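Local coordinates for protein esterase A (Caulobacter crescentus, PDB 5GKV) that probably hydrolyses ester bonds as a serine esterase related to penicillin-binding proteins and the beta-lactamases, at residues T76-F79 with S80-A84; T192-E196 with D197-P201; D205-I208 with G209-D212; K251-A254 with E255-V259. All coordinates share one frame; numbering follows the deposited sequence. Where two conformers were deposited one is given.

Interaction 1: T76-F79 with S80-A84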
loop_
_atom_site.group_PDB
_atom_site.type_symbol
_atom_site.label_atom_id
_atom_site.label_comp_id
_atom_site.label_asym_id
_atom_site.label_seq_id
_atom_site.Cartn_x
_atom_site.Cartn_y
_atom_site.Cartn_z
ATOM N N THR A 76 11.957 -3.365 4.550
ATOM C CA THR A 76 11.732 -3.865 3.193
ATOM C C THR A 76 10.898 -2.860 2.418
ATOM O O THR A 76 9.974 -2.250 2.965
ATOM C CB THR A 76 11.019 -5.250 3.172
ATOM O OG1 THR A 76 11.730 -6.171 4.011
ATOM C CG2 THR A 76 10.997 -5.844 1.768
ATOM N N ALA A 77 11.215 -2.699 1.139
ATOM C CA ALA A 77 10.341 -1.942 0.246
ATOM C C ALA A 77 8.938 -2.552 0.200
ATOM O O ALA A 77 8.779 -3.754 0.010
ATOM C CB ALA A 77 10.947 -1.904 -1.160
ATOM N N LEU A 78 7.915 -1.703 0.340
ATOM C CA LEU A 78 6.530 -2.153 0.427
ATOM C C LEU A 78 5.799 -2.127 -0.909
ATOM O O LEU A 78 4.728 -2.731 -1.022
ATOM C CB LEU A 78 5.747 -1.278 1.424
ATOM C CG LEU A 78 6.298 -1.209 2.848
ATOM C CD1 LEU A 78 5.448 -0.224 3.713
ATOM C CD2 LEU A 78 6.378 -2.618 3.495
ATOM N N PHE A 79 6.349 -1.441 -1.907
ATOM C CA PHE A 79 5.698 -1.187 -3.195
ATOM C C PHE A 79 4.274 -0.710 -2.914
ATOM O O PHE A 79 4.098 0.152 -2.041
ATOM C CB PHE A 79 5.841 -2.420 -4.086
ATOM C CG PHE A 79 7.270 -2.710 -4.421
ATOM C CD1 PHE A 79 7.930 -1.940 -5.371
ATOM C CD2 PHE A 79 7.979 -3.683 -3.738
ATOM C CE1 PHE A 79 9.270 -2.161 -5.653
ATOM C CE2 PHE A 79 9.312 -3.914 -4.018
ATOM C CZ PHE A 79 9.958 -3.154 -4.972
ATOM N N SER A 80 3.253 -1.245 -3.586
ATOM C CA SER A 80 1.928 -0.642 -3.509
ATOM C C SER A 80 1.241 -0.874 -2.172
ATOM O O SER A 80 0.189 -0.283 -1.938
ATOM C CB SER A 80 1.046 -1.140 -4.662
ATOM O OG SER A 80 1.196 -2.531 -4.894
ATOM N N THR A 81 1.811 -1.692 -1.275
ATOM C CA THR A 81 1.259 -1.695 0.076
ATOM C C THR A 81 1.334 -0.292 0.673
ATOM O O THR A 81 0.472 0.103 1.469
ATOM C CB THR A 81 1.983 -2.732 0.954
ATOM O OG1 THR A 81 1.760 -4.028 0.395
ATOM C CG2 THR A 81 1.427 -2.715 2.397
ATOM N N THR A 82 2.300 0.515 0.218
ATOM C CA THR A 82 2.380 1.923 0.619
ATOM C C THR A 82 1.079 2.694 0.377
ATOM O O THR A 82 0.772 3.633 1.114
ATOM C CB THR A 82 3.530 2.597 -0.143
ATOM O OG1 THR A 82 4.710 1.782 -0.023
ATOM C CG2 THR A 82 3.804 3.996 0.387
ATOM N N LYS A 83 0.296 2.311 -0.640
ATOM C CA LYS A 83 -0.929 3.048 -0.954
ATOM C C LYS A 83 -1.925 3.060 0.200
ATOM O O LYS A 83 -2.732 3.995 0.309
ATOM C CB LYS A 83 -1.595 2.453 -2.206
ATOM C CG LYS A 83 -0.739 2.589 -3.465
ATOM C CD LYS A 83 -1.565 2.338 -4.721
ATOM C CE LYS A 83 -0.774 2.688 -5.982
ATOM N NZ LYS A 83 0.370 1.727 -6.196
ATOM N N ALA A 84 -1.913 2.033 1.059
ATOM C CA ALA A 84 -2.783 2.061 2.233
ATOM C C ALA A 84 -2.381 3.187 3.176
ATOM O O ALA A 84 -3.242 3.805 3.819
ATOM C CB ALA A 84 -2.743 0.711 2.967
#
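L78 touches the turn that follows it with its CB alone, 3.5 Å from T82 OG1 and 4.1 Å from T81 CB. Here strand 76-77 leads into helix 82-95 through S80-T81-T82-K83, the spacing of the SxxK motif of penicillin-binding proteins and serine beta-lactamases. By that likeness S80 is probably the nucleophile and K83 the lysine of the motif. Two backbone carbonyls tie the turn together. L78 O accepts from T81 N at 3.1 Å, the donor standing well above the carbonyl plane. F79 O is gripped twice, by T82 N at 2.9 Å and by the T82 hydroxyl. F79, just before the serine, has a positive phi of 47°, and its carbonyl faces the first turn of the helix. Its ring leads away from the turn and packs edge-to-face with W343. Buried L78 packs on L206 and A268, where an apolar chain suits. In one of its two conformers S80 OG bonds S341 O, while T81 OG1 bonds S346 OG and K83 NZ is held by Y169 OH and by the carbonyls of P171 and S263. Threonine suits position 82 because OG1, set beside its own backbone N (chi1 -49°), turns back onto the preceding turn: T82 OG1 donates to F79 O at 2.7 Å, in the carbonyl plane.

Interaction 2: T192-E196 with D197-P201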
loop_
_atom_site.group_PDB
_atom_site.type_symbol
_atom_site.label_atom_id
_atom_site.label_comp_id
_atom_site.label_asym_id
_atom_site.label_seq_id
_atom_site.Cartn_x
_atom_site.Cartn_y
_atom_site.Cartn_z
ATOM N N THR A 192 6.773 13.457 5.346
ATOM C CA THR A 192 7.115 14.301 6.491
ATOM C C THR A 192 5.997 14.300 7.520
ATOM O O THR A 192 6.243 14.139 8.722
ATOM C CB THR A 192 7.402 15.731 6.036
ATOM O OG1 THR A 192 8.539 15.731 5.170
ATOM C CG2 THR A 192 7.689 16.614 7.260
ATOM N N ALA A 193 4.758 14.476 7.066
ATOM C CA ALA A 193 3.634 14.433 7.992
ATOM C C ALA A 193 3.515 13.064 8.645
ATOM O O ALA A 193 3.269 12.969 9.853
ATOM C CB ALA A 193 2.342 14.794 7.272
ATOM N N LEU A 194 3.672 11.990 7.860
ATOM C CA LEU A 194 3.635 10.646 8.428
ATOM C C LEU A 194 4.647 10.507 9.560
ATOM O O LEU A 194 4.332 9.978 10.633
ATOM C CB LEU A 194 3.917 9.597 7.344
ATOM C CG LEU A 194 4.102 8.155 7.852
ATOM C CD1 LEU A 194 2.815 7.574 8.423
ATOM C CD2 LEU A 194 4.664 7.246 6.746
ATOM N N ARG A 195 5.876 10.964 9.323
ATOM C CA ARG A 195 6.924 10.835 10.329
ATOM C C ARG A 195 6.630 11.715 11.546
ATOM O O ARG A 195 6.739 11.259 12.691
ATOM C CB ARG A 195 8.276 11.186 9.704
ATOM C CG ARG A 195 9.448 11.274 10.682
ATOM C CD ARG A 195 10.712 11.807 10.004
ATOM N NE ARG A 195 10.534 13.123 9.378
ATOM C CZ ARG A 195 10.700 14.288 10.009
ATOM N NH1 ARG A 195 11.040 14.304 11.293
ATOM N NH2 ARG A 195 10.528 15.441 9.357
ATOM N N GLU A 196 6.223 12.967 11.316
ATOM C CA GLU A 196 6.041 13.910 12.422
ATOM C C GLU A 196 4.811 13.579 13.254
ATOM O O GLU A 196 4.848 13.663 14.486
ATOM C CB GLU A 196 5.925 15.342 11.887
ATOM C CG GLU A 196 7.224 15.922 11.390
ATOM C CD GLU A 196 7.067 17.345 10.883
ATOM O OE1 GLU A 196 5.912 17.807 10.730
ATOM O OE2 GLU A 196 8.103 17.992 10.629
ATOM N N ASP A 197 3.705 13.223 12.604
ATOM C CA ASP A 197 2.431 13.088 13.295
ATOM C C ASP A 197 2.154 11.675 13.790
ATOM O O ASP A 197 1.329 11.503 14.700
ATOM C CB ASP A 197 1.270 13.514 12.385
ATOM C CG ASP A 197 1.268 15.019 12.076
ATOM O OD1 ASP A 197 2.111 15.772 12.609
ATOM O OD2 ASP A 197 0.419 15.443 11.273
ATOM N N ILE A 198 2.803 10.661 13.219
ATOM C CA ILE A 198 2.410 9.282 13.504
ATOM C C ILE A 198 3.608 8.433 13.911
ATOM O O ILE A 198 3.630 7.871 15.014
ATOM C CB ILE A 198 1.685 8.656 12.296
ATOM C CG1 ILE A 198 0.396 9.442 11.988
ATOM C CG2 ILE A 198 1.403 7.181 12.557
ATOM C CD1 ILE A 198 -0.414 8.898 10.795
ATOM N N CYS A 199 4.617 8.337 13.039
ATOM C CA CYS A 199 5.662 7.332 13.253
ATOM C C CYS A 199 6.639 7.728 14.352
ATOM O O CYS A 199 6.992 6.892 15.191
ATOM C CB CYS A 199 6.392 7.056 11.943
ATOM S SG CYS A 199 5.227 6.273 10.779
ATOM N N GLU A 200 7.078 8.986 14.384
ATOM C CA GLU A 200 7.923 9.402 15.504
ATOM C C GLU A 200 7.188 9.328 16.839
ATOM O O GLU A 200 7.708 8.683 17.761
ATOM C CB GLU A 200 8.520 10.789 15.232
ATOM C CG GLU A 200 9.792 10.735 14.383
ATOM C CD GLU A 200 10.286 12.107 13.922
ATOM O OE1 GLU A 200 9.668 13.136 14.291
ATOM O OE2 GLU A 200 11.294 12.151 13.179
ATOM N N PRO A 201 5.999 9.909 17.018
ATOM C CA PRO A 201 5.364 9.831 18.347
ATOM C C PRO A 201 5.030 8.424 18.784
ATOM O O PRO A 201 5.123 8.120 19.980
ATOM C CB PRO A 201 4.085 10.667 18.186
ATOM C CG PRO A 201 4.313 11.504 17.001
ATOM C CD PRO A 201 5.220 10.752 16.095
HETATM O O HOH W 1 7.330 14.250 15.875
#
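A pi-type turn within helix 190-202, with a salt-bridge network along its outer side, links R195 and L194 to the residues that follow. D197 N to A193 O, 2.8 Å, is a regular helical bond. Beyond it the spacing widens by a residue: C199 N reaches L194 O at 2.9 Å, in the carbonyl plane, and E200 N reaches R195 O at the same length. L194 O also accepts I198 N, from well above its plane, so one carbonyl serves both the ordinary and the wide turn. The bulge accompanies a bend, with the axes of the two short segments 39° apart. Proline suits position 201, since it has no N-H to offer the turn before; P201 CD lies 3.3 Å from E196 O. On the buried side L194, its CG anti to the backbone N (chi1 172°), brings CD1 to 3.6 Å from C199 SG. Small, apolar C199 fits there, against L206, while I198 packs on L88 of helix 82-95. On the solvent side R195 and E200 run side by side. R195 NH1 meets E200 OE2 at 2.9 Å, in the guanidinium plane and on the syn side of the carboxylate but tilted out of the carboxylate plane, the two planes standing 69° apart. E196 CG lies over one guanidinium face, toward its rim; its carboxylate adds only a long charge pairing with R195 and has its stronger partner in R188, which D197 shares. One water donates to both E196 O and E200 OE1.

Interaction 3: D205-I208 with G209-D212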
loop_
_atom_site.group_PDB
_atom_site.type_symbol
_atom_site.label_atom_id
_atom_site.label_comp_id
_atom_site.label_asym_id
_atom_site.label_seq_id
_atom_site.Cartn_x
_atom_site.Cartn_y
_atom_site.Cartn_z
ATOM N N ASP A 205 8.214 1.761 12.926
ATOM C CA ASP A 205 9.333 1.630 11.992
ATOM C C ASP A 205 8.779 1.570 10.566
ATOM O O ASP A 205 8.755 0.527 9.905
ATOM C CB ASP A 205 10.177 0.402 12.335
ATOM C CG ASP A 205 11.592 0.514 11.817
ATOM O OD1 ASP A 205 11.957 1.585 11.258
ATOM O OD2 ASP A 205 12.357 -0.448 11.995
ATOM N N LEU A 206 8.330 2.739 10.103
ATOM C CA LEU A 206 7.634 2.888 8.831
ATOM C C LEU A 206 7.991 4.254 8.263
ATOM O O LEU A 206 7.976 5.255 8.993
ATOM C CB LEU A 206 6.115 2.744 9.017
ATOM C CG LEU A 206 5.244 3.345 7.903
ATOM C CD1 LEU A 206 5.358 2.542 6.590
ATOM C CD2 LEU A 206 3.784 3.507 8.347
ATOM N N TRP A 207 8.313 4.288 6.970
ATOM C CA TRP A 207 8.933 5.446 6.347
ATOM C C TRP A 207 8.420 5.620 4.925
ATOM O O TRP A 207 8.302 4.647 4.176
ATOM C CB TRP A 207 10.458 5.286 6.272
ATOM C CG TRP A 207 11.121 4.876 7.533
ATOM C CD1 TRP A 207 11.062 3.651 8.142
ATOM C CD2 TRP A 207 11.987 5.685 8.346
ATOM N NE1 TRP A 207 11.813 3.653 9.294
ATOM C CE2 TRP A 207 12.398 4.884 9.442
ATOM C CE3 TRP A 207 12.454 7.002 8.255
ATOM C CZ2 TRP A 207 13.249 5.358 10.433
ATOM C CZ3 TRP A 207 13.301 7.474 9.245
ATOM C CH2 TRP A 207 13.691 6.652 10.319
ATOM N N ILE A 208 8.166 6.863 4.532
ATOM C CA ILE A 208 8.049 7.217 3.120
ATOM C C ILE A 208 9.090 8.300 2.879
ATOM O O ILE A 208 8.973 9.412 3.414
ATOM C CB ILE A 208 6.639 7.689 2.742
ATOM C CG1 ILE A 208 5.618 6.563 2.976
ATOM C CG2 ILE A 208 6.609 8.136 1.281
ATOM C CD1 ILE A 208 4.157 6.978 2.675
ATOM N N GLY A 209 10.126 7.963 2.107
ATOM C CA GLY A 209 11.339 8.756 2.082
ATOM C C GLY A 209 12.289 8.309 3.180
ATOM O O GLY A 209 12.137 8.693 4.341
ATOM N N LEU A 210 13.268 7.480 2.826
ATOM C CA LEU A 210 14.113 6.815 3.803
ATOM C C LEU A 210 15.490 7.456 3.838
ATOM O O LEU A 210 16.203 7.402 2.823
ATOM C CB LEU A 210 14.228 5.332 3.450
ATOM C CG LEU A 210 14.882 4.431 4.484
ATOM C CD1 LEU A 210 14.047 4.335 5.758
ATOM C CD2 LEU A 210 15.107 3.041 3.848
ATOM N N PRO A 211 15.911 8.059 4.954
ATOM C CA PRO A 211 17.251 8.666 5.009
ATOM C C PRO A 211 18.356 7.630 4.836
ATOM O O PRO A 211 18.211 6.461 5.208
ATOM C CB PRO A 211 17.306 9.296 6.409
ATOM C CG PRO A 211 15.881 9.423 6.843
ATOM C CD PRO A 211 15.152 8.279 6.197
ATOM N N ASP A 212 19.487 8.091 4.283
ATOM C CA ASP A 212 20.636 7.218 4.049
ATOM C C ASP A 212 21.034 6.420 5.286
ATOM O O ASP A 212 21.513 5.284 5.156
ATOM C CB ASP A 212 21.857 8.029 3.595
ATOM C CG ASP A 212 21.810 8.425 2.126
ATOM O OD1 ASP A 212 20.714 8.492 1.546
ATOM O OD2 ASP A 212 22.890 8.686 1.552
#
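W207 NE1 donates to D205 OD1 at 2.9 Å in a nearly straight bond (172°), the oxygen lying in the indole plane. This bond restrains the ring's rotation, and D205 is itself anchored through OD2 by a salt bridge to R217. Against the ring so held, the chain bends after the strand. L210 CD1 sits over one face of the five-membered ring, 3.7 Å from its centroid, in a CH-pi contact that is closest at W207 CG, 3.5 Å. L210 gets there with its CG anti to the backbone N (chi1 -170°). P211 CD touches the six-membered ring, 3.6 Å from W207 CE3. A broad aromatic suits position 207 because it offers a surface to two successive aliphatic residues. G209 makes the turn at a positive phi of 87°, where the absence of a beta carbon avoids crowding on I208 O. Strand 206-208 is an outer strand of the three-stranded antiparallel sheet, bonded to strand 266-268 through W207 and H267. Buried L206 and I208 meet L194 of helix 190-202, and L206 reaches A272 and L276 of helix 270-281, while L210 bonds by its backbone to R257 at the end of helix 253-258.

Interaction 4: K251-A254 with E255-V259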
loop_
_atom_site.group_PDB
_atom_site.type_symbol
_atom_site.label_atom_id
_atom_site.label_comp_id
_atom_site.label_asym_id
_atom_site.label_seq_id
_atom_site.Cartn_x
_atom_site.Cartn_y
_atom_site.Cartn_z
ATOM N N LYS A 251 17.930 6.165 -12.489
ATOM C CA LYS A 251 18.648 6.536 -11.271
ATOM C C LYS A 251 18.722 5.335 -10.323
ATOM O O LYS A 251 18.060 4.320 -10.560
ATOM C CB LYS A 251 17.980 7.746 -10.612
ATOM C CG LYS A 251 17.779 8.897 -11.599
ATOM C CD LYS A 251 17.350 10.176 -10.912
ATOM C CE LYS A 251 18.066 11.393 -11.489
ATOM N NZ LYS A 251 17.906 12.592 -10.606
ATOM N N GLY A 252 19.527 5.453 -9.254
ATOM C CA GLY A 252 19.950 4.300 -8.479
ATOM C C GLY A 252 19.072 3.971 -7.272
ATOM O O GLY A 252 18.083 4.639 -6.970
ATOM N N ALA A 253 19.481 2.914 -6.556
ATOM C CA ALA A 253 18.678 2.389 -5.450
ATOM C C ALA A 253 18.591 3.376 -4.288
ATOM O O ALA A 253 17.532 3.505 -3.658
ATOM C CB ALA A 253 19.252 1.058 -4.972
ATOM N N ALA A 254 19.689 4.079 -3.988
ATOM C CA ALA A 254 19.696 5.029 -2.878
ATOM C C ALA A 254 18.751 6.204 -3.130
ATOM O O ALA A 254 18.013 6.620 -2.225
ATOM C CB ALA A 254 21.123 5.528 -2.623
ATOM N N GLU A 255 18.758 6.768 -4.343
ATOM C CA GLU A 255 17.835 7.872 -4.595
ATOM C C GLU A 255 16.386 7.385 -4.605
ATOM O O GLU A 255 15.492 8.083 -4.112
ATOM C CB GLU A 255 18.177 8.601 -5.898
ATOM C CG GLU A 255 17.763 10.093 -5.861
ATOM C CD GLU A 255 17.692 10.745 -7.236
ATOM O OE1 GLU A 255 17.054 11.819 -7.363
ATOM O OE2 GLU A 255 18.281 10.188 -8.188
ATOM N N TRP A 256 16.135 6.181 -5.136
ATOM C CA TRP A 256 14.777 5.647 -5.112
ATOM C C TRP A 256 14.279 5.471 -3.684
ATOM O O TRP A 256 13.089 5.681 -3.414
ATOM C CB TRP A 256 14.711 4.318 -5.872
ATOM C CG TRP A 256 13.320 3.759 -5.979
ATOM C CD1 TRP A 256 12.388 4.041 -6.942
ATOM C CD2 TRP A 256 12.705 2.822 -5.085
ATOM N NE1 TRP A 256 11.231 3.334 -6.701
ATOM C CE2 TRP A 256 11.400 2.577 -5.569
ATOM C CE3 TRP A 256 13.133 2.162 -3.922
ATOM C CZ2 TRP A 256 10.519 1.699 -4.933
ATOM C CZ3 TRP A 256 12.259 1.303 -3.291
ATOM C CH2 TRP A 256 10.967 1.076 -3.798
ATOM N N ARG A 257 15.174 5.122 -2.754
ATOM C CA ARG A 257 14.795 5.068 -1.346
ATOM C C ARG A 257 14.576 6.458 -0.763
ATOM O O ARG A 257 13.638 6.665 0.016
ATOM C CB ARG A 257 15.865 4.327 -0.553
ATOM C CG ARG A 257 15.992 2.873 -0.976
ATOM C CD ARG A 257 17.122 2.175 -0.254
ATOM N NE ARG A 257 17.323 0.843 -0.820
ATOM C CZ ARG A 257 18.366 0.061 -0.558
ATOM N NH1 ARG A 257 19.323 0.469 0.267
ATOM N NH2 ARG A 257 18.455 -1.134 -1.124
ATOM N N ARG A 258 15.432 7.421 -1.132
ATOM C CA ARG A 258 15.448 8.726 -0.470
ATOM C C ARG A 258 14.204 9.551 -0.787
ATOM O O ARG A 258 13.678 10.252 0.090
ATOM C CB ARG A 258 16.704 9.517 -0.874
ATOM C CG ARG A 258 18.002 9.132 -0.161
ATOM C CD ARG A 258 19.132 10.151 -0.458
ATOM N NE ARG A 258 19.703 9.986 -1.799
ATOM C CZ ARG A 258 20.729 9.188 -2.089
ATOM N NH1 ARG A 258 21.316 8.480 -1.134
ATOM N NH2 ARG A 258 21.173 9.094 -3.342
ATOM N N VAL A 259 13.743 9.520 -2.040
ATOM C CA VAL A 259 12.627 10.370 -2.455
ATOM C C VAL A 259 11.326 9.810 -1.894
ATOM O O VAL A 259 11.317 8.765 -1.233
ATOM C CB VAL A 259 12.556 10.502 -3.990
ATOM C CG1 VAL A 259 13.793 11.219 -4.519
ATOM C CG2 VAL A 259 12.395 9.119 -4.656
#
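K251 NZ forms a salt bridge with E255, four residues on, but its bonds are weak, 3.4 Å from K251 NZ to E255 OE1, and the placing of the other carboxylate oxygen is less sure. Long flexible chains suit this surface position, where K251 borders an unmodelled gap. R258 has a firmer charged partner in D212, which its NH1 meets.

Backbone hydrogen bonds form the first turns of helix 253-258. W256 N reaches G252 O at 3.1 Å, R257 N reaches A253 O at 3.0 Å, and R258 N reaches A254 O at 2.9 Å. G252 holds the N-cap position; lacking a side chain, it offers the helix start its carbonyl but no side-chain cap.

Packing of R257 on A253 and of R258 on A254 follows the same i to i+4 spacing. The R258 chain bends at its third torsion (chi3 -76°) and folds its guanidinium back across the helix surface, one face over A254 C, which lies 3.7 Å from R258 CZ. R258 NH1 comes within 3.3 Å of A254 CB, and the small methyl of alanine allows the flat group to lie close. R257 stays extended, its CG 3.2 Å from A253 O. W256 turns its indole away from this turn, with its CG anti to the backbone N (chi1 -176°) and I261 beside it.

Overall arrangement
The four contacts follow one another along the chain from interaction 1 to interaction 4, all in a domain of the beta-lactamase type. Interactions 1 and 3 contain the two outer strands of the three-stranded sheet, with 266-268 between them; their centres are about 12 Å apart and they touch through T82 on I208 and L78 on L206. Interaction 2, on helix 190-202, leads directly into strand 206-208 and packs against it, its centre about 17 Å from that of interaction 1. Interaction 4 joins interaction 3 by the D212-R258 salt bridge. The probable SxxK centre is thus buried near the chain's middle; interactions 3 and 4 touch it, the latter through W256, and interaction 2 reaches it through interaction 3.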